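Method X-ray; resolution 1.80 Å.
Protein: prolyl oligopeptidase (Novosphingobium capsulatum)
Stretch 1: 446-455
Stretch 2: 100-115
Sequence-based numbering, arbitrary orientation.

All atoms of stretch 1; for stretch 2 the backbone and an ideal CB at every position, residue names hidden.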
ATOM      1  N   PRO A 446       9.568  16.963 -13.058  1.00 13.54           N
ATOM      2  CA  PRO A 446      10.594  16.067 -12.486  1.00 13.03           C
ATOM      3  C   PRO A 446      11.566  16.741 -11.537  1.00 12.09           C
ATOM      4  O   PRO A 446      11.944  17.883 -11.734  1.00 12.43           O
ATOM      5  CB  PRO A 446      11.313  15.521 -13.740  1.00 14.07           C
ATOM      6  CG  PRO A 446      10.311  15.710 -14.823  1.00 15.08           C
ATOM      7  CD  PRO A 446       9.587  16.997 -14.530  1.00 14.21           C
ATOM      8  N   TRP A 447      11.983  16.020 -10.495  1.00 12.05           N
ATOM      9  CA  TRP A 447      13.030  16.473  -9.609  1.00 11.47           C
ATOM     10  C   TRP A 447      14.286  15.645  -9.920  1.00 11.58           C
ATOM     11  O   TRP A 447      14.749  15.627 -11.058  1.00 12.33           O
ATOM     12  CB  TRP A 447      12.547  16.378  -8.147  1.00 10.60           C
ATOM     13  CG  TRP A 447      13.485  17.007  -7.174  1.00 11.86           C
ATOM     14  CD1 TRP A 447      13.970  18.301  -7.220  1.00 14.94           C
ATOM     15  CD2 TRP A 447      14.116  16.391  -6.028  1.00 13.63           C
ATOM     16  NE1 TRP A 447      14.853  18.506  -6.192  1.00 14.41           N
ATOM     17  CE2 TRP A 447      14.973  17.358  -5.454  1.00 12.23           C
ATOM     18  CE3 TRP A 447      14.033  15.130  -5.426  1.00 14.49           C
ATOM     19  CZ2 TRP A 447      15.734  17.101  -4.303  1.00 13.95           C
ATOM     20  CZ3 TRP A 447      14.791  14.851  -4.293  1.00 11.25           C
ATOM     21  CH2 TRP A 447      15.648  15.848  -3.747  1.00 14.41           C
ATOM     22  N   GLU A 448      14.866  14.966  -8.955  1.00 11.54           N
ATOM     23  CA  GLU A 448      16.032  14.162  -9.217  1.00 11.45           C
ATOM     24  C   GLU A 448      15.756  13.083 -10.222  1.00 12.99           C
ATOM     25  O   GLU A 448      14.792  12.308 -10.072  1.00 13.23           O
ATOM     26  CB  GLU A 448      16.567  13.509  -7.954  1.00 12.20           C
ATOM     27  CG  GLU A 448      17.220  14.519  -7.017  1.00 10.93           C
ATOM     28  CD  GLU A 448      18.574  14.952  -7.474  1.00 11.56           C
ATOM     29  OE1 GLU A 448      19.309  14.140  -8.075  1.00 12.54           O
ATOM     30  OE2 GLU A 448      18.894  16.115  -7.199  1.00 13.03           O
ATOM     31  N   PRO A 449      16.597  12.969 -11.231  1.00 13.76           N
ATOM     32  CA  PRO A 449      16.505  11.780 -12.101  1.00 13.84           C
ATOM     33  C   PRO A 449      16.713  10.472 -11.332  1.00 14.49           C
ATOM     34  O   PRO A 449      17.507  10.423 -10.398  1.00 15.45           O
ATOM     35  CB  PRO A 449      17.639  11.984 -13.075  1.00 13.60           C
ATOM     36  CG  PRO A 449      17.902  13.429 -13.079  1.00 13.81           C
ATOM     37  CD  PRO A 449      17.636  13.913 -11.685  1.00 13.95           C
ATOM     38  N   VAL A 450      15.989   9.429 -11.731  1.00 14.13           N
ATOM     39  CA  VAL A 450      16.086   8.096 -11.138  1.00 14.85           C
ATOM     40  C   VAL A 450      16.411   7.117 -12.255  1.00 14.62           C
ATOM     41  O   VAL A 450      15.712   7.088 -13.273  1.00 14.90           O
ATOM     42  CB  VAL A 450      14.739   7.704 -10.464  1.00 15.18           C
ATOM     43  CG1 VAL A 450      14.695   6.265 -10.069  1.00 14.21           C
ATOM     44  CG2 VAL A 450      14.521   8.527  -9.206  1.00 16.74           C
ATOM     45  N   HIS A 451      17.459   6.316 -12.088  1.00 15.76           N
ATOM     46  CA  HIS A 451      17.836   5.383 -13.127  1.00 15.89           C
ATOM     47  C   HIS A 451      17.050   4.053 -13.003  1.00 15.27           C
ATOM     48  O   HIS A 451      17.240   3.308 -12.051  1.00 16.83           O
ATOM     49  CB  HIS A 451      19.350   5.099 -13.124  1.00 17.65           C
ATOM     50  CG  HIS A 451      19.742   4.044 -14.119  1.00 23.62           C
ATOM     51  ND1 HIS A 451      19.391   4.117 -15.456  1.00 29.69           N
ATOM     52  CD2 HIS A 451      20.424   2.874 -13.964  1.00 28.97           C
ATOM     53  CE1 HIS A 451      19.844   3.039 -16.080  1.00 31.87           C
ATOM     54  NE2 HIS A 451      20.471   2.270 -15.197  1.00 31.13           N
ATOM     55  N   LEU A 452      16.153   3.803 -13.941  1.00 14.25           N
ATOM     56  CA  LEU A 452      15.357   2.565 -13.983  1.00 13.41           C
ATOM     57  C   LEU A 452      15.714   1.836 -15.275  1.00 14.32           C
ATOM     58  O   LEU A 452      16.333   2.398 -16.168  1.00 14.30           O
ATOM     59  CB  LEU A 452      13.867   2.887 -14.012  1.00 12.18           C
ATOM     60  CG  LEU A 452      13.306   3.664 -12.803  1.00 11.83           C
ATOM     61  CD1 LEU A 452      11.857   3.864 -12.958  1.00 12.74           C
ATOM     62  CD2 LEU A 452      13.602   2.873 -11.553  1.00 12.49           C
ATOM     63  N   THR A 453      15.300   0.588 -15.389  1.00 15.02           N
ATOM     64  CA  THR A 453      15.530  -0.159 -16.624  1.00 15.20           C
ATOM     65  C   THR A 453      14.461   0.081 -17.702  1.00 14.86           C
ATOM     66  O   THR A 453      14.503  -0.539 -18.772  1.00 15.64           O
ATOM     67  CB  THR A 453      15.620  -1.645 -16.355  1.00 15.63           C
ATOM     68  OG1 THR A 453      14.411  -2.079 -15.740  1.00 15.81           O
ATOM     69  CG2 THR A 453      16.771  -1.959 -15.364  1.00 17.50           C
ATOM     70  N   PHE A 454      13.496   0.941 -17.417  1.00 14.73           N
ATOM     71  CA  PHE A 454      12.470   1.309 -18.378  1.00 13.65           C
ATOM     72  C   PHE A 454      12.176   2.774 -18.218  1.00 14.83           C
ATOM     73  O   PHE A 454      12.572   3.390 -17.224  1.00 15.38           O
ATOM     74  CB  PHE A 454      11.208   0.445 -18.162  1.00 13.54           C
ATOM     75  CG  PHE A 454      10.568   0.629 -16.795  1.00 12.35           C
ATOM     76  CD1 PHE A 454      10.968  -0.112 -15.699  1.00 12.50           C
ATOM     77  CD2 PHE A 454       9.582   1.551 -16.628  1.00 14.53           C
ATOM     78  CE1 PHE A 454      10.393   0.097 -14.451  1.00 14.84           C
ATOM     79  CE2 PHE A 454       8.991   1.745 -15.377  1.00 12.12           C
ATOM     80  CZ  PHE A 454       9.393   1.039 -14.302  1.00 13.02           C
ATOM     81  N   ASP A 455      11.429   3.333 -19.163  1.00 15.36           N
ATOM     82  CA  ASP A 455      10.960   4.710 -19.076  1.00 15.51           C
ATOM     83  C   ASP A 455       9.477   4.739 -18.770  1.00 15.04           C
ATOM     84  O   ASP A 455       8.702   4.314 -19.615  1.00 16.68           O
ATOM     85  CB  ASP A 455      11.188   5.387 -20.430  1.00 15.90           C
ATOM     86  CG  ASP A 455      10.837   6.872 -20.435  1.00 17.93           C
ATOM     87  OD1 ASP A 455      10.232   7.408 -19.462  1.00 16.48           O
ATOM     88  OD2 ASP A 455      11.159   7.594 -21.400  1.00 21.32           O
ATOM     89  N   UNK A 100      14.335 -13.007 -16.096  1.00 17.98           N
ATOM     90  CA  UNK A 100      15.384 -12.031 -16.363  1.00 18.40           C
ATOM     91  C   UNK A 100      14.812 -10.598 -16.258  1.00 17.16           C
ATOM     92  O   UNK A 100      15.477  -9.725 -15.704  1.00 17.05           O
ATOM     93  CB  UNK A 100      15.994 -12.271 -17.745  1.00 18.40           C
ATOM     94  N   UNK A 101      13.640 -10.361 -16.834  1.00 15.68           N
ATOM     95  CA  UNK A 101      13.033  -9.043 -16.743  1.00 15.92           C
ATOM     96  C   UNK A 101      12.772  -8.680 -15.278  1.00 14.26           C
ATOM     97  O   UNK A 101      13.114  -7.564 -14.847  1.00 14.54           O
ATOM     98  CB  UNK A 101      11.734  -8.995 -17.549  1.00 15.92           C
ATOM     99  N   UNK A 102      12.178  -9.595 -14.518  1.00 13.05           N
ATOM    100  CA  UNK A 102      11.790  -9.294 -13.148  1.00 15.27           C
ATOM    101  C   UNK A 102      13.009  -9.019 -12.270  1.00 16.16           C
ATOM    102  O   UNK A 102      13.007  -8.050 -11.543  1.00 17.52           O
ATOM    103  CB  UNK A 102      10.972 -10.449 -12.566  1.00 15.27           C
ATOM    104  N   UNK A 103      14.037  -9.851 -12.377  1.00 16.92           N
ATOM    105  CA  UNK A 103      15.262  -9.631 -11.635  1.00 18.45           C
ATOM    106  C   UNK A 103      15.769  -8.191 -11.906  1.00 18.04           C
ATOM    107  O   UNK A 103      16.210  -7.508 -11.005  1.00 18.68           O
ATOM    108  CB  UNK A 103      16.315 -10.672 -12.020  1.00 18.45           C
ATOM    109  N   UNK A 104      15.712  -7.738 -13.145  1.00 17.14           N
ATOM    110  CA  UNK A 104      16.306  -6.459 -13.497  1.00 17.85           C
ATOM    111  C   UNK A 104      15.477  -5.264 -12.959  1.00 18.31           C
ATOM    112  O   UNK A 104      16.025  -4.173 -12.823  1.00 18.86           O
ATOM    113  CB  UNK A 104      16.445  -6.363 -15.018  1.00 17.85           C
ATOM    114  N   UNK A 105      14.215  -5.524 -12.611  1.00 17.78           N
ATOM    115  CA  UNK A 105      13.260  -4.502 -12.124  1.00 18.16           C
ATOM    116  C   UNK A 105      13.276  -4.259 -10.612  1.00 19.35           C
ATOM    117  O   UNK A 105      12.701  -3.253 -10.147  1.00 18.83           O
ATOM    118  CB  UNK A 105      11.842  -4.909 -12.530  1.00 18.16           C
ATOM    119  N   UNK A 106      13.896  -5.151  -9.832  1.00 20.67           N
ATOM    120  CA  UNK A 106      13.801  -5.102  -8.334  1.00 22.60           C
ATOM    121  C   UNK A 106      14.569  -3.994  -7.616  1.00 22.40           C
ATOM    122  O   UNK A 106      14.040  -3.359  -6.712  1.00 23.25           O
ATOM    123  CB  UNK A 106      14.297  -6.433  -7.767  1.00 22.60           C
ATOM    124  N   UNK A 107      15.827  -3.805  -7.974  1.00 22.37           N
ATOM    125  CA  UNK A 107      16.738  -2.962  -7.227  1.00 22.78           C
ATOM    126  C   UNK A 107      16.949  -1.701  -8.046  1.00 20.86           C
ATOM    127  O   UNK A 107      17.399  -1.745  -9.222  1.00 21.34           O
ATOM    128  CB  UNK A 107      18.060  -3.674  -6.933  1.00 22.78           C
ATOM    129  N   UNK A 108      16.573  -0.576  -7.453  1.00 16.94           N
ATOM    130  CA  UNK A 108      16.830   0.704  -8.073  1.00 15.41           C
ATOM    131  C   UNK A 108      16.942   1.758  -6.966  1.00 15.45           C
ATOM    132  O   UNK A 108      16.436   1.561  -5.861  1.00 13.97           O
ATOM    133  CB  UNK A 108      15.732   1.060  -9.077  1.00 15.41           C
ATOM    134  N   UNK A 109      17.585   2.875  -7.269  1.00 14.13           N
ATOM    135  CA  UNK A 109      17.730   3.956  -6.302  1.00 14.49           C
ATOM    136  C   UNK A 109      16.399   4.612  -5.943  1.00 14.71           C
ATOM    137  O   UNK A 109      15.438   4.642  -6.746  1.00 13.08           O
ATOM    138  CB  UNK A 109      18.691   5.013  -6.850  1.00 14.49           C
ATOM    139  N   UNK A 110      16.355   5.199  -4.745  1.00 15.30           N
ATOM    140  CA  UNK A 110      15.154   5.901  -4.280  1.00 15.66           C
ATOM    141  C   UNK A 110      15.524   7.135  -3.492  1.00 14.30           C
ATOM    142  O   UNK A 110      16.399   7.108  -2.666  1.00 13.78           O
ATOM    143  CB  UNK A 110      14.282   4.979  -3.425  1.00 15.66           C
ATOM    144  N   UNK A 111      14.829   8.221  -3.769  1.00 12.64           N
ATOM    145  CA  UNK A 111      14.995   9.486  -3.061  1.00 12.33           C
ATOM    146  C   UNK A 111      13.797   9.673  -2.128  1.00 12.94           C
ATOM    147  O   UNK A 111      12.666   9.333  -2.480  1.00 12.84           O
ATOM    148  CB  UNK A 111      15.123  10.656  -4.038  1.00 12.33           C
ATOM    149  N   UNK A 112      14.050  10.196  -0.933  1.00 11.81           N
ATOM    150  CA  UNK A 112      12.983  10.661  -0.067  1.00 11.84           C
ATOM    151  C   UNK A 112      12.565  12.070  -0.384  1.00 10.91           C
ATOM    152  O   UNK A 112      13.248  12.804  -1.092  1.00 13.40           O
ATOM    153  CB  UNK A 112      13.411  10.569   1.399  1.00 11.84           C
ATOM    154  N   UNK A 113      11.416  12.499   0.147  1.00 13.24           N
ATOM    155  CA  UNK A 113      10.981  13.852  -0.003  1.00 12.18           C
ATOM    156  C   UNK A 113      11.989  14.742   0.722  1.00 12.39           C
ATOM    157  O   UNK A 113      12.305  14.508   1.893  1.00 11.18           O
ATOM    158  CB  UNK A 113       9.560  14.041   0.532  1.00 12.18           C
ATOM    159  N   UNK A 114      12.439  15.792   0.041  1.00 12.13           N
ATOM    160  CA  UNK A 114      13.404  16.708   0.626  1.00 11.73           C
ATOM    161  C   UNK A 114      12.838  17.760   1.573  1.00 12.99           C
ATOM    162  O   UNK A 114      11.704  18.200   1.402  1.00 14.10           O
ATOM    163  CB  UNK A 114      14.149  17.421  -0.504  1.00 11.73           C
ATOM    164  N   UNK A 115      13.637  18.147   2.550  1.00 11.79           N
ATOM    165  CA  UNK A 115      13.316  19.204   3.506  1.00 11.83           C
ATOM    166  C   UNK A 115      14.333  20.310   3.313  1.00 12.02           C
ATOM    167  O   UNK A 115      15.537  20.071   3.409  1.00 11.49           O
ATOM    168  CB  UNK A 115      13.319  18.690   4.947  1.00 11.83           C
TER

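Positions 100, 102 and 103 lie on a helix, and their CB atoms have nothing of stretch 1 within reach. Many side chains would do; the residues are Lys100, Met102 and Lys103.

At position 101 the CB points sideways and lies far from stretch 1, so a short side chain would achieve nothing there. The hydroxyl of Thr453 offers an acceptor, which a long, flexible donor could reach; lysine, glutamine or arginine would be candidates. It is Arg101, whose guanidinium gives Thr453 OG1 two hydrogen bonds, 3.0 Å from NH2 and 3.2 Å from NH1. The oxygen lies near the guanidinium plane, where both N-H groups can converge on it.

Position 104 points toward Thr453, its ideal CB 4.4 Å from Thr453 CG2. A small residue suits this helical site. It is Ala104, whose backbone atom Ala104 O comes closer to Thr453 CG2, at 3.5 Å.

Position 105 starts sideways, but the ring of Phe454 offers an apolar surface to a branched or long aliphatic chain. Leu105 extends to it, CD2 reaching 3.6 Å from Phe454 CD1.

Positions 106 and 107 are out of reach: Ile106 and Asp107.

At 108 the backbone is extended and the CB points toward Leu452, the ideal CB 3.7 Å from Leu452 CD2. Apolar or aromatic residues fit; Tyr108 meets the leucine with its own CB.

Position 109 points sideways, yet the free N-H of His451 invites an acceptor on a chain of some length, such as glutamate or glutamine. Glu109 provides it: His451 N donates to Glu109 OE2 at 3.0 Å and 162°. A water adds a second link, accepting from Glu109 N at 2.9 Å and donating to His451 O at 2.7 Å.

Position 110, in a short strand, points away, so a polar chain is acceptable; it is Arg110.

Position 111 points back toward Trp447 and Glu448, a place for a large apolar or aromatic group. Phe111 has the largest area covered by stretch 1 of any residue in stretch 2, 87 Å². Glu448 CB sits over its ring face, 3.7 Å from the centroid, while Val450 CG2 lies 4.1 Å from Phe111 CD1.

At 112 the CB direction is away and the phi/psi values do not demand glycine. Gly112 sets its O 4.1 Å from Trp447 CZ3.

At 114 the ideal CB is 3.9 Å from Trp447 CH2, and phi near -81° permits proline as well as other compact apolar residues. Pro114 lays CG over the indole face, 3.6 Å from Trp447 CH2, a CH-pi contact.

Positions 113, pointing away, and 115, out of reach, make no contact: Leu113 and Gln115.

Stretch 2, residues 100-115: KRMKALIDYERFGLPQ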
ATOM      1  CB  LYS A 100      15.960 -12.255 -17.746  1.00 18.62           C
ATOM      2  CG  LYS A 100      17.085 -11.322 -18.161  1.00 21.95           C
ATOM      3  CD  LYS A 100      17.549 -11.657 -19.590  1.00 26.35           C
ATOM      4  CE  LYS A 100      18.177 -10.439 -20.286  1.00 30.68           C
ATOM      5  NZ  LYS A 100      19.596 -10.259 -19.905  1.00 31.93           N
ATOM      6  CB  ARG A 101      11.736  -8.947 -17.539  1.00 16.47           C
ATOM      7  CG  ARG A 101      11.227  -7.521 -17.695  1.00 18.67           C
ATOM      8  CD  ARG A 101      12.108  -6.716 -18.605  1.00 18.60           C
ATOM      9  NE  ARG A 101      11.942  -5.285 -18.470  1.00 20.98           N
ATOM     10  CZ  ARG A 101      12.674  -4.501 -17.665  1.00 20.79           C
ATOM     11  NH1 ARG A 101      13.535  -5.002 -16.760  1.00 19.46           N
ATOM     12  NH2 ARG A 101      12.449  -3.209 -17.675  1.00 22.14           N
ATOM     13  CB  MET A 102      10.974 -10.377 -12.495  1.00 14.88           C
ATOM     14  CG  MET A 102      10.460  -9.894 -11.132  1.00 21.57           C
ATOM     15  SD  MET A 102       9.148 -10.837 -10.595  1.00 31.16           S
ATOM     16  CE  MET A 102       8.816  -9.994  -8.873  1.00 27.77           C
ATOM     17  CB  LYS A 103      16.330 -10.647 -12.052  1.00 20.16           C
ATOM     18  CG  LYS A 103      16.207 -12.048 -11.419  1.00 25.32           C
ATOM     19  CD  LYS A 103      17.487 -12.919 -11.688  1.00 30.08           C
ATOM     20  CE  LYS A 103      17.277 -14.387 -11.286  1.00 33.15           C
ATOM     21  NZ  LYS A 103      18.190 -15.340 -12.042  1.00 33.44           N
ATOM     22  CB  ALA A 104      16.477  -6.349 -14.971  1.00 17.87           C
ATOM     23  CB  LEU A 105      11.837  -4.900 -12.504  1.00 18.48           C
ATOM     24  CG  LEU A 105      11.449  -4.811 -13.973  1.00 19.56           C
ATOM     25  CD1 LEU A 105      10.098  -5.406 -14.210  1.00 22.62           C
ATOM     26  CD2 LEU A 105      11.422  -3.395 -14.396  1.00 21.51           C
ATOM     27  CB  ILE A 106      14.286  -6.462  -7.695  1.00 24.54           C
ATOM     28  CG1 ILE A 106      13.425  -7.620  -8.156  1.00 25.29           C
ATOM     29  CG2 ILE A 106      14.250  -6.379  -6.126  1.00 25.69           C
ATOM     30  CD1 ILE A 106      11.926  -7.312  -8.046  1.00 27.96           C
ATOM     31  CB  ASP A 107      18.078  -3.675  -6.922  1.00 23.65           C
ATOM     32  CG  ASP A 107      17.879  -4.968  -6.107  1.00 29.37           C
ATOM     33  OD1 ASP A 107      17.228  -4.920  -5.031  1.00 33.11           O
ATOM     34  OD2 ASP A 107      18.291  -6.105  -6.482  1.00 39.39           O
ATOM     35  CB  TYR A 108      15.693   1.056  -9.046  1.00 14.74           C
ATOM     36  CG  TYR A 108      14.317   0.820  -8.484  1.00 14.83           C
ATOM     37  CD1 TYR A 108      13.658   1.813  -7.751  1.00 13.22           C
ATOM     38  CD2 TYR A 108      13.678  -0.411  -8.629  1.00 14.32           C
ATOM     39  CE1 TYR A 108      12.406   1.585  -7.181  1.00 15.48           C
ATOM     40  CE2 TYR A 108      12.391  -0.626  -8.081  1.00 12.33           C
ATOM     41  CZ  TYR A 108      11.780   0.354  -7.358  1.00 15.03           C
ATOM     42  OH  TYR A 108      10.522   0.140  -6.806  1.00 12.88           O
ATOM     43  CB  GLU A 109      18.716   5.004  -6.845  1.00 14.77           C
ATOM     44  CG  GLU A 109      18.160   5.842  -7.975  1.00 16.60           C
ATOM     45  CD  GLU A 109      19.216   6.799  -8.536  1.00 20.41           C
ATOM     46  OE1 GLU A 109      19.989   7.378  -7.712  1.00 19.19           O
ATOM     47  OE2 GLU A 109      19.247   6.968  -9.786  1.00 17.67           O
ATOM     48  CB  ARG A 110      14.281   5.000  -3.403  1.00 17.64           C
ATOM     49  CG  ARG A 110      14.211   3.533  -3.821  1.00 24.57           C
ATOM     50  CD  ARG A 110      13.403   2.633  -2.853  1.00 31.65           C
ATOM     51  NE  ARG A 110      14.135   2.341  -1.606  1.00 36.25           N
ATOM     52  CZ  ARG A 110      13.968   2.979  -0.455  1.00 39.47           C
ATOM     53  NH1 ARG A 110      13.073   3.958  -0.342  1.00 44.03           N
ATOM     54  NH2 ARG A 110      14.682   2.624   0.601  1.00 40.83           N
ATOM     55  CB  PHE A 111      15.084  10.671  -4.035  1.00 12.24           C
ATOM     56  CG  PHE A 111      16.345  10.730  -4.812  1.00 13.60           C
ATOM     57  CD1 PHE A 111      16.488   9.962  -5.955  1.00 14.27           C
ATOM     58  CD2 PHE A 111      17.400  11.541  -4.428  1.00 11.10           C
ATOM     59  CE1 PHE A 111      17.667  10.048  -6.711  1.00 13.54           C
ATOM     60  CE2 PHE A 111      18.541  11.633  -5.179  1.00 12.00           C
ATOM     61  CZ  PHE A 111      18.684  10.867  -6.298  1.00 12.14           C
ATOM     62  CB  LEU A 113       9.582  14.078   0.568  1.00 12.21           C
ATOM     63  CG  LEU A 113       8.364  13.486  -0.180  1.00 15.74           C
ATOM     64  CD1 LEU A 113       7.209  13.257   0.803  1.00 20.26           C
ATOM     65  CD2 LEU A 113       7.925  14.389  -1.382  1.00 16.91           C
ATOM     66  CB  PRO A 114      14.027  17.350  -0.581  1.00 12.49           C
ATOM     67  CG  PRO A 114      13.080  17.243  -1.625  1.00 13.23           C
ATOM     68  CD  PRO A 114      12.224  16.057  -1.385  1.00 11.15           C
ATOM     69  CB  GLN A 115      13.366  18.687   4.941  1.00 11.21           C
ATOM     70  CG  GLN A 115      12.319  17.656   5.259  1.00 15.93           C
ATOM     71  CD  GLN A 115      10.899  18.228   5.224  1.00 17.81           C
ATOM     72  OE1 GLN A 115      10.685  19.427   5.463  1.00 24.82           O
ATOM     73  NE2 GLN A 115       9.931  17.374   4.945  1.00 22.58           N
TER
HETATM   74  O   HOH W   1      18.812   3.183  -9.897  1.00 25.04           O
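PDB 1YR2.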